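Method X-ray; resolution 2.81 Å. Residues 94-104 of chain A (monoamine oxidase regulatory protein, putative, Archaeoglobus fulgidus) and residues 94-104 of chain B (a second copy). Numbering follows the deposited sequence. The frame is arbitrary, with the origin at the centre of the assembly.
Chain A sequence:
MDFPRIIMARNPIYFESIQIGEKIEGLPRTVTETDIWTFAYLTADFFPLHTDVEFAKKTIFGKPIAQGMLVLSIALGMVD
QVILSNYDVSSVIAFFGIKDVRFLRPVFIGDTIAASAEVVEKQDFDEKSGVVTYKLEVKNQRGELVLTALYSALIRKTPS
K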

# COMPACT_ATOMS: atom_id res chain seq x y z
N ALA A 94 -1.69 13.54 -9.81
CA ALA A 94 -0.88 12.46 -9.27
C ALA A 94 -1.16 12.09 -7.83
O ALA A 94 -1.76 12.86 -7.07
CB ALA A 94 0.60 12.80 -9.41
N PHE A 95 -0.73 10.88 -7.47
CA PHE A 95 -0.86 10.35 -6.13
C PHE A 95 0.41 10.88 -5.47
O PHE A 95 1.50 10.41 -5.75
CB PHE A 95 -0.85 8.83 -6.18
CG PHE A 95 -1.30 8.18 -4.90
CD1 PHE A 95 -1.55 6.81 -4.86
CD2 PHE A 95 -1.48 8.93 -3.74
CE1 PHE A 95 -1.98 6.19 -3.67
CE2 PHE A 95 -1.91 8.32 -2.56
CZ PHE A 95 -2.16 6.95 -2.52
N PHE A 96 0.25 11.87 -4.60
CA PHE A 96 1.40 12.48 -3.94
C PHE A 96 2.11 11.55 -2.96
O PHE A 96 3.31 11.26 -3.11
CB PHE A 96 0.97 13.76 -3.22
CG PHE A 96 2.00 14.83 -3.25
CD1 PHE A 96 2.31 15.47 -4.45
CD2 PHE A 96 2.70 15.16 -2.10
CE1 PHE A 96 3.32 16.43 -4.50
CE2 PHE A 96 3.71 16.13 -2.14
CZ PHE A 96 4.02 16.76 -3.34
N GLY A 97 1.39 11.08 -1.94
CA GLY A 97 2.00 10.20 -0.97
C GLY A 97 1.02 9.69 0.06
O GLY A 97 -0.19 10.03 0.05
N ILE A 98 1.53 8.84 0.95
CA ILE A 98 0.72 8.27 2.02
C ILE A 98 1.54 8.54 3.25
O ILE A 98 2.56 7.90 3.48
CB ILE A 98 0.55 6.77 1.85
CG1 ILE A 98 -0.01 6.47 0.46
CG2 ILE A 98 -0.37 6.24 2.91
CD1 ILE A 98 -0.25 5.01 0.23
N LYS A 99 1.09 9.52 4.04
CA LYS A 99 1.79 9.95 5.24
C LYS A 99 1.66 9.06 6.44
O LYS A 99 2.55 9.03 7.28
CB LYS A 99 1.35 11.36 5.63
CG LYS A 99 2.23 12.03 6.66
CD LYS A 99 1.77 13.45 6.91
CE LYS A 99 2.65 14.14 7.95
NZ LYS A 99 2.23 15.56 8.16
N ASP A 100 0.57 8.34 6.57
CA ASP A 100 0.46 7.49 7.74
C ASP A 100 -0.51 6.38 7.53
O ASP A 100 -1.58 6.57 6.94
CB ASP A 100 0.04 8.29 8.96
CG ASP A 100 -0.40 7.41 10.10
OD1 ASP A 100 -1.47 6.78 10.00
OD2 ASP A 100 0.34 7.32 11.10
N VAL A 101 -0.14 5.20 8.01
CA VAL A 101 -1.01 4.06 7.89
C VAL A 101 -0.86 3.29 9.17
O VAL A 101 0.26 2.92 9.55
CB VAL A 101 -0.62 3.15 6.69
CG1 VAL A 101 -1.58 1.97 6.57
CG2 VAL A 101 -0.63 3.95 5.40
N ARG A 102 -1.98 3.04 9.83
CA ARG A 102 -1.98 2.27 11.06
C ARG A 102 -2.86 1.03 10.92
O ARG A 102 -4.05 1.13 10.60
CB ARG A 102 -2.48 3.12 12.22
CG ARG A 102 -1.50 4.15 12.71
CD ARG A 102 -2.05 4.87 13.92
NE ARG A 102 -1.05 5.70 14.58
CZ ARG A 102 -1.26 6.33 15.73
NH1 ARG A 102 -2.43 6.22 16.35
NH2 ARG A 102 -0.29 7.07 16.27
N PHE A 103 -2.27 -0.14 11.14
CA PHE A 103 -3.02 -1.38 11.08
C PHE A 103 -3.53 -1.65 12.50
O PHE A 103 -2.81 -2.11 13.35
CB PHE A 103 -2.11 -2.49 10.57
CG PHE A 103 -1.56 -2.22 9.19
CD1 PHE A 103 -0.20 -1.96 9.01
CD2 PHE A 103 -2.41 -2.17 8.09
CE1 PHE A 103 0.31 -1.66 7.75
CE2 PHE A 103 -1.92 -1.87 6.82
CZ PHE A 103 -0.56 -1.61 6.64
N LEU A 104 -4.78 -1.32 12.74
CA LEU A 104 -5.36 -1.46 14.07
C LEU A 104 -5.85 -2.83 14.47
O LEU A 104 -5.48 -3.35 15.52
CB LEU A 104 -6.50 -0.46 14.23
CG LEU A 104 -6.10 0.97 13.85
CD1 LEU A 104 -7.31 1.89 13.97
CD2 LEU A 104 -4.95 1.45 14.74
N ALA B 94 3.70 -8.94 13.73
CA ALA B 94 2.76 -8.14 12.96
C ALA B 94 3.36 -7.00 12.16
O ALA B 94 4.49 -6.56 12.42
CB ALA B 94 1.69 -7.59 13.87
N PHE B 95 2.59 -6.53 11.19
CA PHE B 95 2.98 -5.43 10.34
C PHE B 95 2.45 -4.25 11.14
O PHE B 95 1.25 -4.05 11.24
CB PHE B 95 2.27 -5.54 8.97
CG PHE B 95 2.83 -4.62 7.92
CD1 PHE B 95 2.44 -4.76 6.59
CD2 PHE B 95 3.75 -3.61 8.25
CE1 PHE B 95 2.97 -3.94 5.60
CE2 PHE B 95 4.28 -2.79 7.27
CZ PHE B 95 3.89 -2.95 5.94
N PHE B 96 3.36 -3.48 11.73
CA PHE B 96 2.95 -2.36 12.56
C PHE B 96 2.33 -1.20 11.78
O PHE B 96 1.18 -0.83 12.01
CB PHE B 96 4.15 -1.86 13.38
CG PHE B 96 3.78 -1.39 14.74
CD1 PHE B 96 3.37 -2.29 15.72
CD2 PHE B 96 3.79 -0.03 15.04
CE1 PHE B 96 2.98 -1.85 16.97
CE2 PHE B 96 3.41 0.43 16.29
CZ PHE B 96 3.00 -0.48 17.26
N GLY B 97 3.09 -0.63 10.85
CA GLY B 97 2.56 0.46 10.07
C GLY B 97 3.52 0.91 8.99
O GLY B 97 4.63 0.39 8.84
N ILE B 98 3.05 1.86 8.19
CA ILE B 98 3.87 2.43 7.14
C ILE B 98 3.75 3.87 7.52
O ILE B 98 2.63 4.38 7.65
CB ILE B 98 3.26 2.23 5.77
CG1 ILE B 98 3.00 0.74 5.53
CG2 ILE B 98 4.19 2.80 4.72
CD1 ILE B 98 2.24 0.49 4.27
N LYS B 99 4.89 4.52 7.72
CA LYS B 99 4.89 5.91 8.14
C LYS B 99 4.99 6.88 7.00
O LYS B 99 4.31 7.89 6.98
CB LYS B 99 6.03 6.15 9.14
CG LYS B 99 6.07 7.56 9.70
CD LYS B 99 7.20 7.73 10.70
CE LYS B 99 7.44 9.20 11.02
NZ LYS B 99 6.20 9.89 11.48
N ASP B 100 5.82 6.60 6.02
CA ASP B 100 5.93 7.54 4.93
C ASP B 100 6.15 6.84 3.64
O ASP B 100 6.97 5.93 3.53
CB ASP B 100 7.06 8.54 5.20
CG ASP B 100 7.65 9.11 3.92
OD1 ASP B 100 8.31 8.36 3.15
OD2 ASP B 100 7.48 10.33 3.68
N VAL B 101 5.38 7.25 2.65
CA VAL B 101 5.52 6.70 1.33
C VAL B 101 5.54 7.88 0.40
O VAL B 101 4.64 8.73 0.44
CB VAL B 101 4.36 5.76 0.94
CG1 VAL B 101 4.65 5.14 -0.42
CG2 VAL B 101 4.21 4.65 1.97
N ARG B 102 6.58 7.96 -0.42
CA ARG B 102 6.72 9.03 -1.39
C ARG B 102 6.86 8.45 -2.79
O ARG B 102 7.76 7.65 -3.06
CB ARG B 102 7.95 9.88 -1.09
CG ARG B 102 7.79 10.80 0.09
CD ARG B 102 9.01 11.68 0.22
NE ARG B 102 8.82 12.75 1.19
CZ ARG B 102 9.71 13.72 1.41
NH1 ARG B 102 10.84 13.75 0.72
NH2 ARG B 102 9.46 14.66 2.31
N PHE B 103 5.95 8.86 -3.67
CA PHE B 103 5.97 8.41 -5.05
C PHE B 103 6.77 9.45 -5.81
O PHE B 103 6.26 10.51 -6.17
CB PHE B 103 4.53 8.28 -5.57
CG PHE B 103 3.70 7.31 -4.79
CD1 PHE B 103 2.66 7.77 -3.97
CD2 PHE B 103 3.97 5.95 -4.82
CE1 PHE B 103 1.91 6.88 -3.19
CE2 PHE B 103 3.23 5.05 -4.06
CZ PHE B 103 2.20 5.52 -3.24
N LEU B 104 8.03 9.13 -6.05
CA LEU B 104 8.94 10.06 -6.72
C LEU B 104 8.88 10.11 -8.23
O LEU B 104 8.71 11.17 -8.81
CB LEU B 104 10.39 9.75 -6.30
CG LEU B 104 10.56 9.64 -4.78
CD1 LEU B 104 11.97 9.22 -4.45
CD2 LEU B 104 10.20 10.96 -4.14

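The two copies place the same strand, residues 94-103, side by side in opposite directions: the N-to-C axes make an angle of 178° and approach to 4.7 Å. The register is symmetric. A:Ile98 faces B:Val101 and A:Val101 faces B:Ile98 as hydrogen-bonded pairs, flanked by the non-hydrogen-bonded pairs A:Gly97 with B:Arg102 and A:Arg102 with B:Gly97. Together the stretches bury 634 Å², both sides summed.

Four backbone hydrogen bonds, two per Ile-Val pair, join the strands. The better-aligned bonds run from A:Ile98 N to B:Val101 O (3.2 Å, 160° at the hydrogen) and from B:Ile98 N to A:Val101 O (3.3 Å, 155°). The reciprocal bonds are shorter but weak because they are bent: B:Val101 N to A:Ile98 O is 3.0 Å at 134°, and A:Val101 N to B:Ile98 O is 2.9 Å at 129°. Between the two pairs, A:Lys99 O and B:Lys99 O are modelled 2.1 Å apart, too close for two carbonyl oxygens, so this separation supports no interaction.

The Ile and Val side chains of both pairs project to one face of the sheet, where their branched carbons meet across the strands. A:Ile98 CB lies 4.0 Å from B:Val101 CB, and A:Val101 CB lies 4.1 Å from B:Ile98 CB, distances typical of apolar van der Waals packing. The phenylalanines extend this apolar contact: A:Ile98 CG1 is 4.1 Å from B:Phe103 CE1, while B:Ile98 CD1 is 4.2 Å from A:Phe103 CZ, at the edge of that ring.

Aromatic pairs form in both directions. The A:Phe95 and B:Phe103 rings have centroids 4.8 Å apart and planes at 38°; for A:Phe103 and B:Phe95 the values are 4.9 Å and 39°. Both pairs are oblique. In each, CE1 of Phe103 lies over one face of the partner ring, with B:Phe103 CE1 3.8 Å from A:Phe95 CD1 and A:Phe103 CE1 3.9 Å from B:Phe95 CG. Phe103 also packs against backbone: B:Phe103 CD1 is 3.4 Å from A:Phe95 O, as A:Phe103 CD1 is from B:Phe95 O.

The absence of a side chain at Gly97 leaves room for the Val101 carbonyl oxygen of the other strand. A:Gly97 CA lies 3.3 Å from B:Val101 O, and B:Gly97 CA 3.4 Å from A:Val101 O. An ideally placed CB on A:Gly97 would sit 2.7 Å from B:Val101 O, and one on B:Gly97 2.7 Å from A:Val101 O, a clash in each case.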